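PDB 2C4N: ribonucleotide monophosphatase NagD, which catalyses the magnesium-dependent removal of phosphate from ribonucleoside 5'-phosphates, and probably from a wide range of other phosphorylated substrates, as a HAD-superfamily phosphatase. Local coordinates for residues Pro45-Gly49 / Gln50-Asn54; Ala74-Asp77 / Phe78-Gln82. All coordinates share one frame; numbering follows the deposited sequence.

Contact 1 (Pro45-Gly49 / Gln50-Asn54); sequences PSQTG and QDLAN
T48 and D51 meet where the loop after strand 38-42 turns into helix 49-58, and the first helical turn is closed by two backbone bonds, L52 N to T48 O (3.0 Å) and A53 N to G49 O (2.9 Å). T48 is the N-cap. Its OG1, placed between its own backbone N and carbonyl carbon (chi1 62°), accepts from D51 N at 3.0 Å. The return bond runs from T48 N to D51 OD2, 3.0 Å and almost straight at 174°; the donor comes to the anti side of the carboxylate, 34° out of its plane. This reciprocal pair is a capping box. Q47, next to the box in sequence, lays its side chain against the same turn: CB rests on D51 CB, while OE1 comes within 3.1 Å of L52 CD2 and makes a weak hydrogen bond to R55, the residue thought to orient D11 for proton transfer. Were D51 an alanine, T48 N would probably lose its side-chain acceptor and the box would be reduced to the single bond from D51 N to T48 OG1. L52 continues inward onto F68 and T70 of strand 68-70. Two N-H groups near the helix start are thus satisfied by side chains, and the carboxylate, sitting at the N-terminal end of the helix dipole, is likely to be stabilised in its charged form.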
loop_
_atom_site.group_PDB
_atom_site.type_symbol
_atom_site.label_atom_id
_atom_site.label_comp_id
_atom_site.label_asym_id
_atom_site.label_seq_id
_atom_site.Cartn_x
_atom_site.Cartn_y
_atom_site.Cartn_z
ATOM N N PRO A 45 12.828 15.744 -15.678
ATOM C CA PRO A 45 14.175 16.280 -15.479
ATOM C C PRO A 45 15.227 16.130 -16.555
ATOM O O PRO A 45 16.352 16.573 -16.360
ATOM C CB PRO A 45 14.611 15.562 -14.221
ATOM C CG PRO A 45 14.095 14.150 -14.509
ATOM C CD PRO A 45 12.708 14.400 -15.077
ATOM N N SER A 46 14.881 15.516 -17.677
ATOM C CA SER A 46 15.875 15.270 -18.723
ATOM C C SER A 46 16.332 16.438 -19.598
ATOM O O SER A 46 17.474 16.443 -20.065
ATOM C CB SER A 46 15.388 14.146 -19.642
ATOM O OG SER A 46 15.147 12.945 -18.923
ATOM N N GLN A 47 15.477 17.432 -19.816
ATOM C CA GLN A 47 15.868 18.520 -20.705
ATOM C C GLN A 47 16.304 19.814 -20.039
ATOM O O GLN A 47 15.810 20.170 -18.978
ATOM C CB GLN A 47 14.725 18.805 -21.679
ATOM C CG GLN A 47 14.321 17.602 -22.523
ATOM C CD GLN A 47 13.263 17.920 -23.570
ATOM O OE1 GLN A 47 12.088 18.099 -23.255
ATOM N NE2 GLN A 47 13.684 17.995 -24.831
ATOM N N THR A 48 17.241 20.513 -20.675
ATOM C CA THR A 48 17.717 21.798 -20.169
ATOM C C THR A 48 16.760 22.834 -20.742
ATOM O O THR A 48 15.961 22.520 -21.626
ATOM C CB THR A 48 19.125 22.138 -20.699
ATOM O OG1 THR A 48 19.071 22.238 -22.130
ATOM C CG2 THR A 48 20.131 21.064 -20.311
ATOM N N GLY A 49 16.846 24.064 -20.251
ATOM C CA GLY A 49 15.981 25.104 -20.767
ATOM C C GLY A 49 16.195 25.276 -22.264
ATOM O O GLY A 49 15.238 25.451 -23.020
ATOM N N GLN A 50 17.437 25.172 -22.709
ATOM C CA GLN A 50 17.735 25.344 -24.120
ATOM C C GLN A 50 17.177 24.209 -24.930
ATOM O O GLN A 50 16.688 24.422 -26.004
ATOM C CB GLN A 50 19.231 25.535 -24.363
ATOM C CG GLN A 50 19.620 25.997 -25.761
ATOM C CD GLN A 50 19.069 27.386 -26.116
ATOM O OE1 GLN A 50 19.587 28.400 -25.669
ATOM N NE2 GLN A 50 18.026 27.413 -26.920
ATOM N N ASP A 51 17.244 23.005 -24.398
ATOM C CA ASP A 51 16.697 21.841 -25.099
ATOM C C ASP A 51 15.209 22.065 -25.324
ATOM O O ASP A 51 14.681 21.807 -26.403
ATOM C CB ASP A 51 16.851 20.551 -24.279
ATOM C CG ASP A 51 18.285 20.077 -24.168
ATOM O OD1 ASP A 51 19.084 20.329 -25.096
ATOM O OD2 ASP A 51 18.605 19.422 -23.150
ATOM N N LEU A 52 14.531 22.532 -24.280
ATOM C CA LEU A 52 13.099 22.777 -24.353
ATOM C C LEU A 52 12.772 23.888 -25.334
ATOM O O LEU A 52 11.809 23.782 -26.087
ATOM C CB LEU A 52 12.554 23.109 -22.963
ATOM C CG LEU A 52 12.452 21.879 -22.052
ATOM C CD1 LEU A 52 12.248 22.311 -20.610
ATOM C CD2 LEU A 52 11.306 20.995 -22.529
ATOM N N ALA A 53 13.573 24.949 -25.333
ATOM C CA ALA A 53 13.341 26.055 -26.258
ATOM C C ALA A 53 13.522 25.562 -27.697
ATOM O O ALA A 53 12.769 25.948 -28.591
ATOM C CB ALA A 53 14.304 27.207 -25.963
ATOM N N ASN A 54 14.523 24.747 -27.914
ATOM C CA ASN A 54 14.723 24.178 -29.213
ATOM C C ASN A 54 13.587 23.256 -29.670
ATOM O O ASN A 54 13.169 23.293 -30.780
ATOM C CB ASN A 54 16.047 23.478 -29.312
ATOM C CG ASN A 54 17.203 24.419 -29.218
ATOM O OD1 ASN A 54 17.017 25.588 -29.296
ATOM N ND2 ASN A 54 18.380 23.889 -29.054
#

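Contact 2 (Ala74-Asp77 / Phe78-Gln82); sequences ATAD and FLRRQ
D77 and R80, three residues apart on helix 71-80, form a salt bridge in which OD1 of D77 lies 3.0 Å from NH1 of R80. The two side chains run side by side, with the carboxylate and guanidinium planes turned 48° from one another. The other carboxylate oxygen, D77 OD2, is hydrogen-bonded to Y69, so the acid is held by two partners. Close by, the backbone bonds F78 N to A74 O, L79 N to T75 O and R80 N to A76 O, each 2.9 Å, carry the i to i+4 pattern into the last turn. This helix follows strand 68-70 of the parallel HAD core sheet, and its C-terminal end packs towards the second sheet. Where it gives way to loop, Q82 folds back: its NE2 donates to F78 O (3.0 Å, 160°) and sits over the centre of one face of the F78 ring, 4.1 Å above its plane. With CG anti to the backbone N (chi1 171°), F78 directs its ring to W180 edge-to-face and to F172, and on to F211 and P234 of a second subunit. T75 CG2 packs on L79 CD1 at 3.8 Å, the two side chains pointing the same way, and L79 goes on to meet L99, F113 and I115.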
loop_
_atom_site.group_PDB
_atom_site.type_symbol
_atom_site.label_atom_id
_atom_site.label_comp_id
_atom_site.label_asym_id
_atom_site.label_seq_id
_atom_site.Cartn_x
_atom_site.Cartn_y
_atom_site.Cartn_z
ATOM N N ALA A 74 14.118 22.619 -10.254
ATOM C CA ALA A 74 13.443 22.754 -8.968
ATOM C C ALA A 74 14.185 21.989 -7.884
ATOM O O ALA A 74 14.294 22.456 -6.750
ATOM C CB ALA A 74 11.999 22.256 -9.076
ATOM N N THR A 75 14.705 20.817 -8.233
ATOM C CA THR A 75 15.453 20.007 -7.274
ATOM C C THR A 75 16.746 20.726 -6.889
ATOM O O THR A 75 17.131 20.749 -5.723
ATOM C CB THR A 75 15.791 18.621 -7.858
ATOM O OG1 THR A 75 14.578 17.888 -8.075
ATOM C CG2 THR A 75 16.697 17.846 -6.908
ATOM N N ALA A 76 17.409 21.323 -7.873
ATOM C CA ALA A 76 18.643 22.056 -7.603
ATOM C C ALA A 76 18.327 23.245 -6.699
ATOM O O ALA A 76 19.062 23.527 -5.758
ATOM C CB ALA A 76 19.278 22.541 -8.916
ATOM N N ASP A 77 17.225 23.936 -6.985
ATOM C CA ASP A 77 16.823 25.088 -6.184
ATOM C C ASP A 77 16.502 24.662 -4.762
ATOM O O ASP A 77 16.775 25.389 -3.811
ATOM C CB ASP A 77 15.603 25.786 -6.791
ATOM C CG ASP A 77 15.958 26.656 -7.984
ATOM O OD1 ASP A 77 17.128 27.081 -8.079
ATOM O OD2 ASP A 77 15.066 26.935 -8.812
ATOM N N PHE A 78 15.914 23.479 -4.624
ATOM C CA PHE A 78 15.570 22.938 -3.317
ATOM C C PHE A 78 16.839 22.657 -2.511
ATOM O O PHE A 78 16.942 23.025 -1.343
ATOM C CB PHE A 78 14.757 21.651 -3.504
ATOM C CG PHE A 78 14.526 20.873 -2.235
ATOM C CD1 PHE A 78 15.515 20.036 -1.722
ATOM C CD2 PHE A 78 13.315 20.974 -1.553
ATOM C CE1 PHE A 78 15.304 19.309 -0.552
ATOM C CE2 PHE A 78 13.097 20.250 -0.380
ATOM C CZ PHE A 78 14.093 19.418 0.122
ATOM N N LEU A 79 17.808 22.020 -3.155
ATOM C CA LEU A 79 19.065 21.652 -2.511
ATOM C C LEU A 79 20.011 22.821 -2.245
ATOM O O LEU A 79 20.839 22.766 -1.330
ATOM C CB LEU A 79 19.762 20.585 -3.356
ATOM C CG LEU A 79 18.967 19.274 -3.439
ATOM C CD1 LEU A 79 19.594 18.328 -4.443
ATOM C CD2 LEU A 79 18.915 18.643 -2.061
ATOM N N ARG A 80 19.899 23.871 -3.050
ATOM C CA ARG A 80 20.736 25.051 -2.877
ATOM C C ARG A 80 20.588 25.580 -1.462
ATOM O O ARG A 80 21.569 25.946 -0.821
ATOM C CB ARG A 80 20.321 26.157 -3.848
ATOM C CG ARG A 80 21.134 26.243 -5.116
ATOM C CD ARG A 80 20.834 27.546 -5.850
ATOM N NE ARG A 80 21.554 27.623 -7.115
ATOM C CZ ARG A 80 21.153 27.055 -8.246
ATOM N NH1 ARG A 80 20.020 26.366 -8.285
ATOM N NH2 ARG A 80 21.899 27.168 -9.335
ATOM N N ARG A 81 19.347 25.607 -0.986
ATOM C CA ARG A 81 19.035 26.117 0.342
ATOM C C ARG A 81 19.293 25.112 1.456
ATOM O O ARG A 81 18.924 25.352 2.604
ATOM C CB ARG A 81 17.566 26.553 0.411
ATOM C CG ARG A 81 16.857 26.703 -0.937
ATOM C CD ARG A 81 16.330 28.124 -1.137
ATOM N NE ARG A 81 15.194 28.194 -2.058
ATOM C CZ ARG A 81 13.945 27.871 -1.734
ATOM N NH1 ARG A 81 13.665 27.451 -0.509
ATOM N NH2 ARG A 81 12.972 27.979 -2.630
ATOM N N GLN A 82 19.919 23.988 1.129
ATOM C CA GLN A 82 20.177 22.977 2.144
ATOM C C GLN A 82 21.628 22.927 2.591
ATOM O O GLN A 82 22.533 23.324 1.861
ATOM C CB GLN A 82 19.776 21.586 1.640
ATOM C CG GLN A 82 18.347 21.459 1.123
ATOM C CD GLN A 82 17.303 21.976 2.091
ATOM O OE1 GLN A 82 17.371 21.723 3.291
ATOM N NE2 GLN A 82 16.315 22.697 1.566
#

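How the contacts relate
Contact 1 closes before contact 2 opens along the chain, and strand 68-70 lies between their helices: contact 1 starts helix 49-58, contact 2 ends helix 71-80. Their centres are about 19 Å apart and their nearest atoms about 7 Å, without touching. Contact 1 leans on strand 68-70, an outermost strand of the six-stranded parallel sheet of the HAD core, whose strand 5-9 leads into the magnesium site. Contact 2 instead packs against strand 105-116 of the separate four-stranded sheet and against helix 180-189. Helix 71-80 therefore leads from the core sheet towards the second sheet, whose first strand, 86-90, follows it, consistent with a passage from core to cap domain.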